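Local coordinates for O-methyltransferase, putative (PDB 3DUW) that transfers methyl groups from S-adenosylmethionine to oxygen atoms of acceptor molecules and is held here in complex with the product S-adenosylhomocysteine, at the interface of chains A and B. Coordinates in Å, arbitrary orientation; residue numbers count along the deposited sequence, not the author numbering. Chains: chain A/B, O-methyltransferase, putative.

Contact 1: the interface of chains A and B. Residues chain A 191, 202-204, 217; chain B 14, 18, 45.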
loop_
_atom_site.group_PDB
_atom_site.type_symbol
_atom_site.label_atom_id
_atom_site.label_comp_id
_atom_site.label_asym_id
_atom_site.label_seq_id
_atom_site.Cartn_x
_atom_site.Cartn_y
_atom_site.Cartn_z
ATOM N N TYR A 191 14.257 -10.016 -4.016
ATOM C CA TYR A 191 13.159 -10.875 -3.558
ATOM C C TYR A 191 13.740 -12.073 -2.800
ATOM O O TYR A 191 13.285 -12.422 -1.708
ATOM C CB TYR A 191 12.348 -11.405 -4.748
ATOM C CG TYR A 191 11.291 -10.474 -5.308
ATOM C CD1 TYR A 191 9.986 -10.491 -4.819
ATOM C CD2 TYR A 191 11.583 -9.624 -6.373
ATOM C CE1 TYR A 191 8.993 -9.690 -5.388
ATOM C CE2 TYR A 191 10.602 -8.819 -6.947
ATOM C CZ TYR A 191 9.306 -8.860 -6.450
ATOM O OH TYR A 191 8.318 -8.089 -7.028
ATOM N N ALA A 202 7.421 -9.711 3.870
ATOM C CA ALA A 202 7.023 -8.796 2.812
ATOM C C ALA A 202 5.997 -9.331 1.836
ATOM O O ALA A 202 5.692 -10.522 1.794
ATOM C CB ALA A 202 8.270 -8.364 2.031
ATOM N N THR A 203 5.466 -8.402 1.053
ATOM C CA THR A 203 4.546 -8.718 -0.018
ATOM C C THR A 203 4.915 -7.766 -1.146
ATOM O O THR A 203 5.748 -6.870 -0.974
ATOM C CB THR A 203 3.062 -8.503 0.359
ATOM O OG1 THR A 203 2.246 -9.056 -0.685
ATOM C CG2 THR A 203 2.733 -7.018 0.520
ATOM N N ALA A 204 4.319 -7.979 -2.308
ATOM C CA ALA A 204 4.548 -7.094 -3.440
ATOM C C ALA A 204 3.253 -6.969 -4.215
ATOM O O ALA A 204 2.543 -7.958 -4.415
ATOM C CB ALA A 204 5.646 -7.640 -4.354
ATOM N N ILE A 217 7.462 -3.498 -3.486
ATOM C CA ILE A 217 7.554 -4.412 -2.366
ATOM C C ILE A 217 7.360 -3.585 -1.096
ATOM O O ILE A 217 7.837 -2.451 -0.998
ATOM C CB ILE A 217 8.945 -5.095 -2.308
ATOM C CG1 ILE A 217 8.958 -6.330 -3.212
ATOM C CG2 ILE A 217 9.301 -5.461 -0.865
ATOM C CD1 ILE A 217 10.347 -6.895 -3.467
ATOM N N VAL B 14 5.695 -13.852 -6.905
ATOM C CA VAL B 14 5.716 -13.079 -5.668
ATOM C C VAL B 14 5.317 -13.919 -4.458
ATOM O O VAL B 14 5.994 -13.902 -3.431
ATOM C CB VAL B 14 4.782 -11.854 -5.773
ATOM C CG1 VAL B 14 4.733 -11.116 -4.442
ATOM C CG2 VAL B 14 5.276 -10.929 -6.874
ATOM N N LEU B 18 7.858 -14.702 -1.491
ATOM C CA LEU B 18 7.601 -13.911 -0.288
ATOM C C LEU B 18 6.571 -14.434 0.704
ATOM O O LEU B 18 6.520 -13.960 1.841
ATOM C CB LEU B 18 7.207 -12.482 -0.681
ATOM C CG LEU B 18 8.164 -11.703 -1.588
ATOM C CD1 LEU B 18 7.632 -10.289 -1.786
ATOM C CD2 LEU B 18 9.555 -11.657 -0.972
ATOM N N THR B 45 -1.364 -12.019 -2.161
ATOM C CA THR B 45 -0.491 -10.856 -2.019
ATOM C C THR B 45 -1.244 -9.654 -1.454
ATOM O O THR B 45 -0.672 -8.851 -0.711
ATOM C CB THR B 45 0.180 -10.480 -3.362
ATOM O OG1 THR B 45 -0.821 -10.319 -4.370
ATOM C CG2 THR B 45 1.166 -11.563 -3.789
HETATM O O HOH W 1 0.413 -8.729 -6.141
HETATM O O HOH W 2 8.378 -12.166 2.949
#
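Strand 200-209 and helix 182-196 of chain A meet the C-terminal turns of helix 4-18 and the first turn of helix 44-57 of chain B, with A:Tyr191, A:Ala202, A:Thr203 and A:Ala204 set against B:Val14, B:Leu18 and B:Thr45. B:Leu18 wedges between the strand and the tyrosine: its methyl CD1 packs alongside the CD1-CE1 side of the phenol ring, 3.8 Å from A:Tyr191 CD1, and the two side chains cross at about a right angle. Within chain A, A:Ile217 CD1 lies over the centre of one ring face, 3.6 Å above the plane of A:Tyr191; B:Leu18 meets the ring's CD1-CE1 edge, displaced towards that same side. One turn earlier, B:Val14 places CG1, anti to its own backbone N (chi1 176°), 3.6 Å from A:Ala204 CB, while its other methyl, CG2, points towards the phenol end of A:Tyr191. The polar tie lies on the opposite flank. The hydroxyl OG1 of A:Thr203 swings away from its backbone N (chi1 -170°) and donates to the carbonyl O of B:Thr45 at 2.9 Å; it arrives in the carbonyl plane on a lone pair, at a C=O...O angle of 115°. Water 1 bridges B:Thr45 OG1, 2.7 Å away, to the carbonyl of A:Ala204. Water 2 joins the amide N of A:Ala202 to the carbonyl O of B:Leu18, the last residue of its helix, 2.8 Å from the water. Apolar wedge and polar ties together fasten two helices of one subunit to a strand and a helix of its neighbour, probably helping to hold a two-fold dimer of the methyltransferase.

Contact 2: the interface of chains A and B. Residues chain A 201-203, 218, 220; chain B 52-53, 56.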
loop_
_atom_site.group_PDB
_atom_site.type_symbol
_atom_site.label_atom_id
_atom_site.label_comp_id
_atom_site.label_asym_id
_atom_site.label_seq_id
_atom_site.Cartn_x
_atom_site.Cartn_y
_atom_site.Cartn_z
ATOM N N SER A 201 9.378 -9.660 6.733
ATOM C CA SER A 201 8.193 -10.246 6.114
ATOM C C SER A 201 7.722 -9.238 5.074
ATOM O O SER A 201 7.623 -8.044 5.361
ATOM C CB SER A 201 7.100 -10.484 7.157
ATOM O OG SER A 201 6.718 -9.275 7.785
ATOM N N ALA A 202 7.421 -9.711 3.870
ATOM C CA ALA A 202 7.023 -8.796 2.812
ATOM C C ALA A 202 5.997 -9.331 1.836
ATOM O O ALA A 202 5.692 -10.522 1.794
ATOM C CB ALA A 202 8.270 -8.364 2.031
ATOM N N THR A 203 5.466 -8.402 1.053
ATOM C CA THR A 203 4.546 -8.718 -0.018
ATOM C C THR A 203 4.915 -7.766 -1.146
ATOM O O THR A 203 5.748 -6.870 -0.974
ATOM C CB THR A 203 3.062 -8.503 0.359
ATOM O OG1 THR A 203 2.246 -9.056 -0.685
ATOM C CG2 THR A 203 2.733 -7.018 0.520
HETATM N N MSE A 218 6.613 -4.138 -0.152
HETATM C CA MSE A 218 6.414 -3.497 1.140
HETATM C C MSE A 218 6.814 -4.566 2.141
HETATM O O MSE A 218 6.244 -5.659 2.162
HETATM C CB MSE A 218 4.961 -3.068 1.366
HETATM C CG MSE A 218 4.756 -2.383 2.717
HETATM SE SE MSE A 218 3.045 -1.510 2.924
HETATM C CE MSE A 218 2.019 -3.038 3.510
ATOM N N VAL A 220 8.277 -5.388 6.336
ATOM C CA VAL A 220 8.324 -4.923 7.709
ATOM C C VAL A 220 9.367 -5.738 8.458
ATOM O O VAL A 220 9.404 -6.967 8.351
ATOM C CB VAL A 220 6.957 -5.076 8.413
ATOM C CG1 VAL A 220 7.066 -4.633 9.865
ATOM C CG2 VAL A 220 5.906 -4.247 7.695
ATOM N N LEU B 52 0.188 -6.735 6.753
ATOM C CA LEU B 52 1.309 -5.855 7.042
ATOM C C LEU B 52 0.852 -4.433 7.355
ATOM O O LEU B 52 1.409 -3.787 8.241
ATOM C CB LEU B 52 2.296 -5.860 5.870
ATOM C CG LEU B 52 3.011 -7.200 5.662
ATOM C CD1 LEU B 52 3.843 -7.143 4.387
ATOM C CD2 LEU B 52 3.895 -7.507 6.864
ATOM N N LEU B 53 -0.162 -3.941 6.648
ATOM C CA LEU B 53 -0.642 -2.586 6.916
ATOM C C LEU B 53 -1.254 -2.520 8.317
ATOM O O LEU B 53 -1.099 -1.525 9.028
ATOM C CB LEU B 53 -1.669 -2.154 5.870
ATOM C CG LEU B 53 -1.933 -0.646 5.867
ATOM C CD1 LEU B 53 -0.648 0.106 5.523
ATOM C CD2 LEU B 53 -3.017 -0.323 4.855
ATOM N N ILE B 56 1.638 -2.281 10.635
ATOM C CA ILE B 56 2.272 -0.966 10.589
ATOM C C ILE B 56 1.436 0.037 11.389
ATOM O O ILE B 56 1.974 0.878 12.110
ATOM C CB ILE B 56 2.423 -0.486 9.128
ATOM C CG1 ILE B 56 3.413 -1.397 8.399
ATOM C CG2 ILE B 56 2.889 0.965 9.090
ATOM C CD1 ILE B 56 3.460 -1.192 6.899
#
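The flat groups that B:Leu52 meets on A:Ala202, A:Thr203 and A:Met218 are backbone peptide units, for no aromatic ring or planar side chain takes part. Methyl CD1 of B:Leu52 lies obliquely over the plane of the A:Met218 carbonyl, 3.6 Å from its O, and also reaches A:Ala202 CA, 3.9 Å away on the adjacent strand. The leucine thus straddles two neighbouring strands, its CG directed away from its own carbonyl carbon (chi1 -67°). The second methyl, CD2, turns to A:Ser201, coming within 3.5 Å of the hydroxyl OG, and to A:Val220 CG2. A:Met218, present as selenomethionine, runs antiparallel past B:Leu52. Its chain leaves the backbone extended and then turns about the CG-SE bond (chi3 85°), which lays the terminal methyl CE against helix 44-57 of chain B, 3.7 Å from B:Leu52 CB and close to the backbone of B:Leu53. The selenium itself faces B:Ile56: the two side chains reach towards each other tip to tip, with SE 4.0 Å from B:Ile56 CD1. A:Val220 completes the surface from the next outward-facing position of its strand. Its CG2 branch lies 3.9 Å from B:Ile56 CG1 and also touches CD2 of B:Leu52, while the valine and isoleucine side chains run at a slant to each other. A:Thr203 adds its methyl CG2 beside B:Leu52 CD1, 4.0 Å away. B:Leu52 and B:Ile56, one helical turn apart, thus set one side of helix 44-57 of chain B across paired strands 200-209 and 214-221 of chain A, the C-terminal strands of the Rossmann-like methyltransferase fold.

The C-alpha centres of contact 1 and contact 2 lie about 8 Å apart, and A:Ala202 and A:Thr203 belong to both. Helix 44-57 of chain B also links them: its start serves contact 1 and its later turns contact 2. The two form one continuous strip, water-bridged and hydrogen-bonded at one end and mainly aliphatic in the residues at the other, and two-fold symmetry repeats it with the chains exchanged. Because this helix begins just beyond B:Val42, a residue of chain B's own S-adenosylhomocysteine site, the assembly may also steady one wall of that pocket, although the structure alone does not show this.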